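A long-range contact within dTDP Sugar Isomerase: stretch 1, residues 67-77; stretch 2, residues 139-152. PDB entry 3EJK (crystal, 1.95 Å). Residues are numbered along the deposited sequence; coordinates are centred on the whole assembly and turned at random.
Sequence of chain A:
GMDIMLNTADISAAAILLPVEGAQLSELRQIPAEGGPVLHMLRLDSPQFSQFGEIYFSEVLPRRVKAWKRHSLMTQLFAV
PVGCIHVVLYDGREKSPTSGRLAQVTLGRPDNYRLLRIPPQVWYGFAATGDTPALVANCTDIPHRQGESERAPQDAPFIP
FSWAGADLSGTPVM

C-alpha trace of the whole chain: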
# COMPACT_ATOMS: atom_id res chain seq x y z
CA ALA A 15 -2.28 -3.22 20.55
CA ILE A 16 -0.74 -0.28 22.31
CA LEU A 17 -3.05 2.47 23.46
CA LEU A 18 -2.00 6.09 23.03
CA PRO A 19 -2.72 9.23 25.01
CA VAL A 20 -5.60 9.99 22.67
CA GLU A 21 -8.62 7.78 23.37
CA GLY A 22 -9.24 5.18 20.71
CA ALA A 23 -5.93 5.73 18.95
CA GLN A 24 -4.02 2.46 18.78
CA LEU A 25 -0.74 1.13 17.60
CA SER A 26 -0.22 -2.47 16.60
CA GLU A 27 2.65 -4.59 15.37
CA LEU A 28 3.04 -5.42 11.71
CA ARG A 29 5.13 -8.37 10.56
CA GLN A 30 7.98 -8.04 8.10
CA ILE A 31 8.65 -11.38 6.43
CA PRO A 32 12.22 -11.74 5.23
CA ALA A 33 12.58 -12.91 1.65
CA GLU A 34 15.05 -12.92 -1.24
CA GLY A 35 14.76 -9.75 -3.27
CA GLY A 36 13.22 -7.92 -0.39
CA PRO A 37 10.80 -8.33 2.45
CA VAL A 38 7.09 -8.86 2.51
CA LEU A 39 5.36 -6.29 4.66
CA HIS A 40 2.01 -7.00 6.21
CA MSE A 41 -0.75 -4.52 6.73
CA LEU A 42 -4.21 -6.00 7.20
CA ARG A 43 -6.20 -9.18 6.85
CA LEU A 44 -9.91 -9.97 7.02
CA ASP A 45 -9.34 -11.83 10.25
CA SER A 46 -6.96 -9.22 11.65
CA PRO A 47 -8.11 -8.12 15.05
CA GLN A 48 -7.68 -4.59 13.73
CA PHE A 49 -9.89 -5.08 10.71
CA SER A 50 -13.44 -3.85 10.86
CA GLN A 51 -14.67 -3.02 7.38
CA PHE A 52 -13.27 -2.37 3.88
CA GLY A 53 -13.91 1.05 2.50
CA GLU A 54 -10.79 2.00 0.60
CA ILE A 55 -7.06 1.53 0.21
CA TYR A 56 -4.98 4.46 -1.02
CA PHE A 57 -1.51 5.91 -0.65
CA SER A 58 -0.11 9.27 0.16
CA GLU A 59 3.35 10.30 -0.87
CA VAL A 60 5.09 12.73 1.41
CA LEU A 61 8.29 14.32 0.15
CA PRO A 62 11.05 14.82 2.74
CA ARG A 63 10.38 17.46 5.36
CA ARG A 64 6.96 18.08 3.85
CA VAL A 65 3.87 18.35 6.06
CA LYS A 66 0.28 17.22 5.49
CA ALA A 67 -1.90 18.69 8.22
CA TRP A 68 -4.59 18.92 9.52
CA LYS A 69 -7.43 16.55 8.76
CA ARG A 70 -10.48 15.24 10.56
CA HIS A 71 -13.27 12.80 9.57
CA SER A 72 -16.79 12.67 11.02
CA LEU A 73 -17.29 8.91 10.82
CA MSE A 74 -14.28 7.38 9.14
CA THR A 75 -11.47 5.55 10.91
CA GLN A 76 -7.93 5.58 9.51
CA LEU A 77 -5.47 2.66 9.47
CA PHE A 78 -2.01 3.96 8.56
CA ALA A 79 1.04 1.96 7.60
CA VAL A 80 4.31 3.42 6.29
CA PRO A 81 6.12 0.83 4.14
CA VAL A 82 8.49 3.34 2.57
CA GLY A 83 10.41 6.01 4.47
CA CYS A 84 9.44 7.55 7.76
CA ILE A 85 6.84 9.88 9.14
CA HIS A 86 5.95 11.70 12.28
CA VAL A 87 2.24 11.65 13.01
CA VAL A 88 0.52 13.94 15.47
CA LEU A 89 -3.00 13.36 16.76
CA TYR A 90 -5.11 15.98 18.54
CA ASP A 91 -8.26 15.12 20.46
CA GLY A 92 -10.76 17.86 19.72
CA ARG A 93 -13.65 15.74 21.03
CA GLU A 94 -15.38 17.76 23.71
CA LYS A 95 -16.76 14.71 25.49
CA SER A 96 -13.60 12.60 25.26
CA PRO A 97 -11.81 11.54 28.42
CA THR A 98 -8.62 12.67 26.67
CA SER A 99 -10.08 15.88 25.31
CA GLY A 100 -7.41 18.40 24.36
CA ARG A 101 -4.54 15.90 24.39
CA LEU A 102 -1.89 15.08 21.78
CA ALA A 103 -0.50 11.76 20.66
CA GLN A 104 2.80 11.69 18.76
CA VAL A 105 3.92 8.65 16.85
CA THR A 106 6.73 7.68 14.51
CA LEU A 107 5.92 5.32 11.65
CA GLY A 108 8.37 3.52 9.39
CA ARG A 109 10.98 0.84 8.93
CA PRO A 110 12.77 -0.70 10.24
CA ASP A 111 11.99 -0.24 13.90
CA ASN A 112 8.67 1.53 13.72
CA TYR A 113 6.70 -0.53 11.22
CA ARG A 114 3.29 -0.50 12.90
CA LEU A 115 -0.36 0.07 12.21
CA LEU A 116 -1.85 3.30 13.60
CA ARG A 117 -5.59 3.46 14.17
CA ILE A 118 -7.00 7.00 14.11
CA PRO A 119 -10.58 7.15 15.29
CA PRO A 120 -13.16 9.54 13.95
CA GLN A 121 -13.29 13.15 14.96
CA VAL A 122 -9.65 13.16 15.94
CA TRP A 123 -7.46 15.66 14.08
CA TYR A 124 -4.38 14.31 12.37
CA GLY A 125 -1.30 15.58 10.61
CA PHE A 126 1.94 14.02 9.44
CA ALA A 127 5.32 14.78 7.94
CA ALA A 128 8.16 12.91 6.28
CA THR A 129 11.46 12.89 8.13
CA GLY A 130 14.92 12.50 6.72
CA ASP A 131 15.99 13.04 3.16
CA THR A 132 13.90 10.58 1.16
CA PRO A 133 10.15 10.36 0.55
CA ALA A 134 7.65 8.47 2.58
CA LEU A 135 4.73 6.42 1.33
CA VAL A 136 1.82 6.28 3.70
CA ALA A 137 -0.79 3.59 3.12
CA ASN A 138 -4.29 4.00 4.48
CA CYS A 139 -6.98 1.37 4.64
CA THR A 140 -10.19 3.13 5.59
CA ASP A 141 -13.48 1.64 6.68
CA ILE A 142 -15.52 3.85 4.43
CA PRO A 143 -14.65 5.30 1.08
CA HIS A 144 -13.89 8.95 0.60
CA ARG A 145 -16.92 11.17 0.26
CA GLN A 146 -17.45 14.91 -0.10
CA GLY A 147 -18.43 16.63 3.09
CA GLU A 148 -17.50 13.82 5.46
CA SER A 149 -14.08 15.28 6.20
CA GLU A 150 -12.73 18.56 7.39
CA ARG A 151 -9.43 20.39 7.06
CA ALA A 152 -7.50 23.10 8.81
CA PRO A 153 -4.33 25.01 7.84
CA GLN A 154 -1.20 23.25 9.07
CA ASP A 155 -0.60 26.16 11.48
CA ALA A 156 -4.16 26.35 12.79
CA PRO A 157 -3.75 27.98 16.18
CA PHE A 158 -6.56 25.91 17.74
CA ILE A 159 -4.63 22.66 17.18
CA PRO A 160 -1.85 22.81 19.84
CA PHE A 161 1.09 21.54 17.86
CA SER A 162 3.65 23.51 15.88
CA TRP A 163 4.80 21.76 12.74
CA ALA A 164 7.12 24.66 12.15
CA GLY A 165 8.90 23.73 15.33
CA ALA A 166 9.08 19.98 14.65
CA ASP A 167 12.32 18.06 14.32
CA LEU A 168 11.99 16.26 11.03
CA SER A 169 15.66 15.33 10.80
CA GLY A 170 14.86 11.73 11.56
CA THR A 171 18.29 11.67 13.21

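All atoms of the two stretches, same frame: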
# COMPACT_ATOMS: atom_id res chain seq x y z
N ALA A 67 -1.10 18.46 7.00
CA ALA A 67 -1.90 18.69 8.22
C ALA A 67 -2.86 19.86 7.99
O ALA A 67 -2.54 20.75 7.20
CB ALA A 67 -0.97 19.01 9.38
N TRP A 68 -4.04 19.91 8.61
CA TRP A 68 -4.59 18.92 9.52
C TRP A 68 -5.87 18.41 8.91
O TRP A 68 -6.54 19.12 8.16
CB TRP A 68 -4.97 19.56 10.84
CG TRP A 68 -3.84 20.10 11.65
CD1 TRP A 68 -3.37 21.37 11.64
CD2 TRP A 68 -3.05 19.38 12.58
NE1 TRP A 68 -2.32 21.49 12.52
CE2 TRP A 68 -2.09 20.28 13.10
CE3 TRP A 68 -3.03 18.05 13.01
CZ2 TRP A 68 -1.17 19.90 14.05
CZ3 TRP A 68 -2.12 17.68 13.95
CH2 TRP A 68 -1.20 18.59 14.47
N LYS A 69 -6.20 17.19 9.25
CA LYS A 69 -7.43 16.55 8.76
C LYS A 69 -8.19 15.89 9.89
O LYS A 69 -7.62 15.38 10.86
CB LYS A 69 -7.08 15.45 7.74
CG LYS A 69 -8.24 15.10 6.83
CD LYS A 69 -8.63 16.38 6.10
CE LYS A 69 -9.20 16.13 4.76
NZ LYS A 69 -8.09 15.86 3.85
N ARG A 70 -9.50 15.84 9.67
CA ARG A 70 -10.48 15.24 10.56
C ARG A 70 -11.64 14.64 9.77
O ARG A 70 -12.10 15.23 8.80
CB ARG A 70 -11.02 16.30 11.55
CG ARG A 70 -11.93 15.70 12.59
CD ARG A 70 -12.15 16.58 13.79
NE ARG A 70 -12.95 17.74 13.50
CZ ARG A 70 -13.42 18.55 14.44
NH1 ARG A 70 -13.19 18.26 15.71
NH2 ARG A 70 -14.14 19.62 14.10
N HIS A 71 -12.09 13.46 10.18
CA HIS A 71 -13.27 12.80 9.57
C HIS A 71 -14.36 12.63 10.61
O HIS A 71 -14.08 12.34 11.77
CB HIS A 71 -12.92 11.43 8.97
CG HIS A 71 -12.11 11.51 7.73
ND1 HIS A 71 -12.65 11.34 6.47
CD2 HIS A 71 -10.79 11.78 7.54
CE1 HIS A 71 -11.70 11.48 5.57
NE2 HIS A 71 -10.56 11.73 6.19
N SER A 72 -15.60 12.81 10.16
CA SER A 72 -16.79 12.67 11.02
C SER A 72 -17.12 11.25 11.44
O SER A 72 -17.57 11.02 12.57
CB SER A 72 -18.04 13.23 10.36
OG SER A 72 -17.85 14.57 10.02
N LEU A 73 -16.96 10.30 10.52
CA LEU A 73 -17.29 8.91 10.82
C LEU A 73 -16.17 7.93 10.58
O LEU A 73 -16.09 6.90 11.24
CB LEU A 73 -18.41 8.41 9.92
CG LEU A 73 -19.85 8.81 10.12
CD1 LEU A 73 -20.07 10.27 9.79
CD2 LEU A 73 -20.67 7.87 9.19
N MSE A 74 -15.35 8.26 9.60
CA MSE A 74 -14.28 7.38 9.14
C MSE A 74 -13.15 7.18 10.13
O MSE A 74 -12.73 8.10 10.84
CB MSE A 74 -13.69 7.94 7.82
CG MSE A 74 -12.74 7.01 7.14
SE MSE A 74 -11.79 7.86 5.66
CE MSE A 74 -13.28 8.35 4.56
N THR A 75 -12.66 5.93 10.15
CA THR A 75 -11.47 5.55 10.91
C THR A 75 -10.32 5.30 9.94
O THR A 75 -10.51 4.68 8.88
CB THR A 75 -11.71 4.25 11.71
OG1 THR A 75 -12.71 4.50 12.69
CG2 THR A 75 -10.43 3.75 12.40
N GLN A 76 -9.13 5.75 10.33
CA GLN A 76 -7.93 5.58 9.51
C GLN A 76 -7.08 4.44 10.07
O GLN A 76 -7.05 4.20 11.29
CB GLN A 76 -7.05 6.85 9.51
CG GLN A 76 -7.79 8.18 9.48
CD GLN A 76 -8.80 8.32 8.36
OE1 GLN A 76 -8.54 7.93 7.21
NE2 GLN A 76 -9.94 8.94 8.67
N LEU A 77 -6.45 3.72 9.15
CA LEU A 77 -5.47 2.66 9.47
C LEU A 77 -4.24 2.89 8.59
O LEU A 77 -4.20 2.50 7.42
CB LEU A 77 -6.02 1.24 9.31
CG LEU A 77 -7.09 0.81 10.30
CD1 LEU A 77 -7.62 -0.57 9.93
CD2 LEU A 77 -6.56 0.83 11.70
N CYS A 139 -5.86 2.24 4.92
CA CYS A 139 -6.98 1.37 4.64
C CYS A 139 -8.12 1.87 5.53
O CYS A 139 -8.12 1.68 6.75
CB CYS A 139 -6.65 -0.09 4.96
SG CYS A 139 -7.98 -1.25 4.48
N THR A 140 -9.08 2.52 4.89
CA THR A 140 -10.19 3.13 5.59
C THR A 140 -11.42 2.24 5.53
O THR A 140 -11.56 1.38 4.64
CB THR A 140 -10.49 4.50 5.02
OG1 THR A 140 -10.99 4.34 3.70
CG2 THR A 140 -9.24 5.33 4.99
N ASP A 141 -12.29 2.48 6.48
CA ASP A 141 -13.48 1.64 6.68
C ASP A 141 -14.64 2.10 5.85
O ASP A 141 -15.59 1.36 5.63
CB ASP A 141 -13.86 1.52 8.16
CG ASP A 141 -14.22 2.84 8.80
OD1 ASP A 141 -13.75 3.91 8.35
OD2 ASP A 141 -14.94 2.79 9.80
N ILE A 142 -14.55 3.33 5.39
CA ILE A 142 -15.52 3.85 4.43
C ILE A 142 -14.79 4.61 3.34
O ILE A 142 -13.74 5.20 3.57
CB ILE A 142 -16.62 4.76 5.05
CG1 ILE A 142 -16.02 5.98 5.71
CG2 ILE A 142 -17.43 3.98 6.07
CD1 ILE A 142 -17.09 6.92 6.28
N PRO A 143 -15.35 4.60 2.13
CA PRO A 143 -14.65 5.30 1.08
C PRO A 143 -14.77 6.81 1.24
O PRO A 143 -15.60 7.32 1.99
CB PRO A 143 -15.36 4.83 -0.18
CG PRO A 143 -16.70 4.45 0.25
CD PRO A 143 -16.60 3.98 1.66
N HIS A 144 -13.87 7.50 0.56
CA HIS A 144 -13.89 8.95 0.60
C HIS A 144 -15.15 9.52 0.02
O HIS A 144 -15.59 9.14 -1.05
CB HIS A 144 -12.71 9.54 -0.17
CG HIS A 144 -12.72 11.03 -0.18
ND1 HIS A 144 -12.19 11.77 0.85
CD2 HIS A 144 -13.26 11.91 -1.05
CE1 HIS A 144 -12.36 13.06 0.59
NE2 HIS A 144 -13.02 13.17 -0.55
N ARG A 145 -15.73 10.48 0.73
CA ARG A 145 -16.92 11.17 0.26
C ARG A 145 -16.96 12.64 0.65
O ARG A 145 -16.65 13.01 1.79
CB ARG A 145 -18.19 10.48 0.75
CG ARG A 145 -18.38 9.08 0.20
CD ARG A 145 -19.77 8.57 0.55
NE ARG A 145 -19.96 7.17 0.18
CZ ARG A 145 -19.61 6.14 0.95
NH1 ARG A 145 -19.02 6.36 2.11
NH2 ARG A 145 -19.84 4.90 0.54
N GLN A 146 -17.34 13.46 -0.32
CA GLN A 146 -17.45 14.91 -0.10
C GLN A 146 -18.28 15.22 1.12
O GLN A 146 -19.36 14.67 1.34
CB GLN A 146 -18.07 15.64 -1.30
N GLY A 147 -17.75 16.13 1.91
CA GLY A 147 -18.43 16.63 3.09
C GLY A 147 -18.25 15.84 4.37
O GLY A 147 -18.66 16.28 5.43
N GLU A 148 -17.66 14.67 4.27
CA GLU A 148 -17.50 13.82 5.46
C GLU A 148 -16.22 14.15 6.23
O GLU A 148 -16.02 13.76 7.38
CB GLU A 148 -17.57 12.33 5.08
CG GLU A 148 -17.54 11.34 6.26
CD GLU A 148 -16.14 10.95 6.69
OE1 GLU A 148 -15.20 11.01 5.84
OE2 GLU A 148 -15.99 10.52 7.85
N SER A 149 -15.34 14.89 5.57
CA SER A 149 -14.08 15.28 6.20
C SER A 149 -13.93 16.77 6.26
O SER A 149 -14.60 17.52 5.56
CB SER A 149 -12.86 14.70 5.49
OG SER A 149 -12.63 15.34 4.26
N GLU A 150 -13.00 17.16 7.11
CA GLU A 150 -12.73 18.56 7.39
C GLU A 150 -11.23 18.81 7.42
O GLU A 150 -10.46 17.94 7.80
CB GLU A 150 -13.35 18.91 8.76
CG GLU A 150 -13.09 20.28 9.25
CD GLU A 150 -13.71 20.54 10.63
OE1 GLU A 150 -14.18 19.57 11.25
OE2 GLU A 150 -13.72 21.71 11.08
N ARG A 151 -10.84 19.99 7.00
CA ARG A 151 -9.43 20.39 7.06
C ARG A 151 -9.26 21.70 7.78
O ARG A 151 -10.19 22.49 7.95
CB ARG A 151 -8.81 20.50 5.67
CG ARG A 151 -9.48 21.53 4.75
CD ARG A 151 -8.75 21.73 3.42
N ALA A 152 -8.00 21.89 8.16
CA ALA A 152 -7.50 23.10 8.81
C ALA A 152 -6.08 23.40 8.33
O ALA A 152 -5.32 22.48 8.04
CB ALA A 152 -7.52 22.96 10.34
O HOH W 1 -15.13 4.50 11.77
O HOH W 2 -10.24 1.97 8.82

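How does stretch 2 first engage stretch 1? At Cys139 the link is made through the backbone: Cys139 N donates to Leu77 O at 3.0 Å. The chains run in opposite directions, so advancing along stretch 2 means moving back along stretch 1. At the carbonyl of the same residue, a water lies 2.7 Å from Thr75 O and 3.0 Å from Cys139 O, between two carbonyls that cannot bond to each other. Thr140 turns its hydroxyl inward to its own stretch, OG1 donating to Ile142 O at 2.9 Å, while its methyl CG2 lies 3.7 Å from SE of Met74, a selenomethionine.

What holds the loop of stretch 1 once the strand pairing lapses? Asp141 takes over with its carboxylate, OD1 accepting from Thr75 N at 2.9 Å. Its other oxygen, OD2, accepts a hydrogen bond from a second water at 2.6 Å; that water also donates to Leu73 O and accepts from Thr75 OG1, each at 2.6 Å, so it links Leu73 and Thr75 to one carboxylate. Ile142 adds an apolar patch, its CG1 3.7 Å from Met74 CB and its CD1 4.1 Å from Leu73 CB. Met74 CE reaches on to 3.6 Å from Pro143 O.

Why does Glu148 matter so much after the chain has swung away? A type II turn from Arg145 to Glu148 reverses the chain, with Gly147 at a positive phi where a CB would jam against the preceding carbonyl. Glu148 then returns to stretch 1 and bonds through three oxygens. OE1 accepts from His71 ND1 at 2.6 Å; OE2 accepts from both Leu73 N at 2.8 Å and Met74 N at 2.9 Å; the backbone O accepts from Ser72 N at 3.0 Å. One residue thus satisfies three successive amides in the loop as well as the imidazole.

How does the contact finish? Strand 149-151 pairs antiparallel with strand 67-71. Ser149 faces His71 in a non-hydrogen-bonded pair, and its CB sits over the imidazole face, 3.6 Å from the ring centroid. Glu150 and Arg70 bond reciprocally, Glu150 N to Arg70 O at 2.7 Å and Arg70 N to Glu150 O at 3.0 Å. Their side chains share a sheet face, so the opposite charges meet in a salt bridge, Arg70 NH2 to Glu150 OE1 at 2.9 Å. Arg151 lies opposite Lys69, on the same sheet face as Ser149 and His71. Ala152 closes the ladder: Trp68 N donates to Ala152 O at 2.9 Å, and Ala152 N to Trp68 O at 3.1 Å.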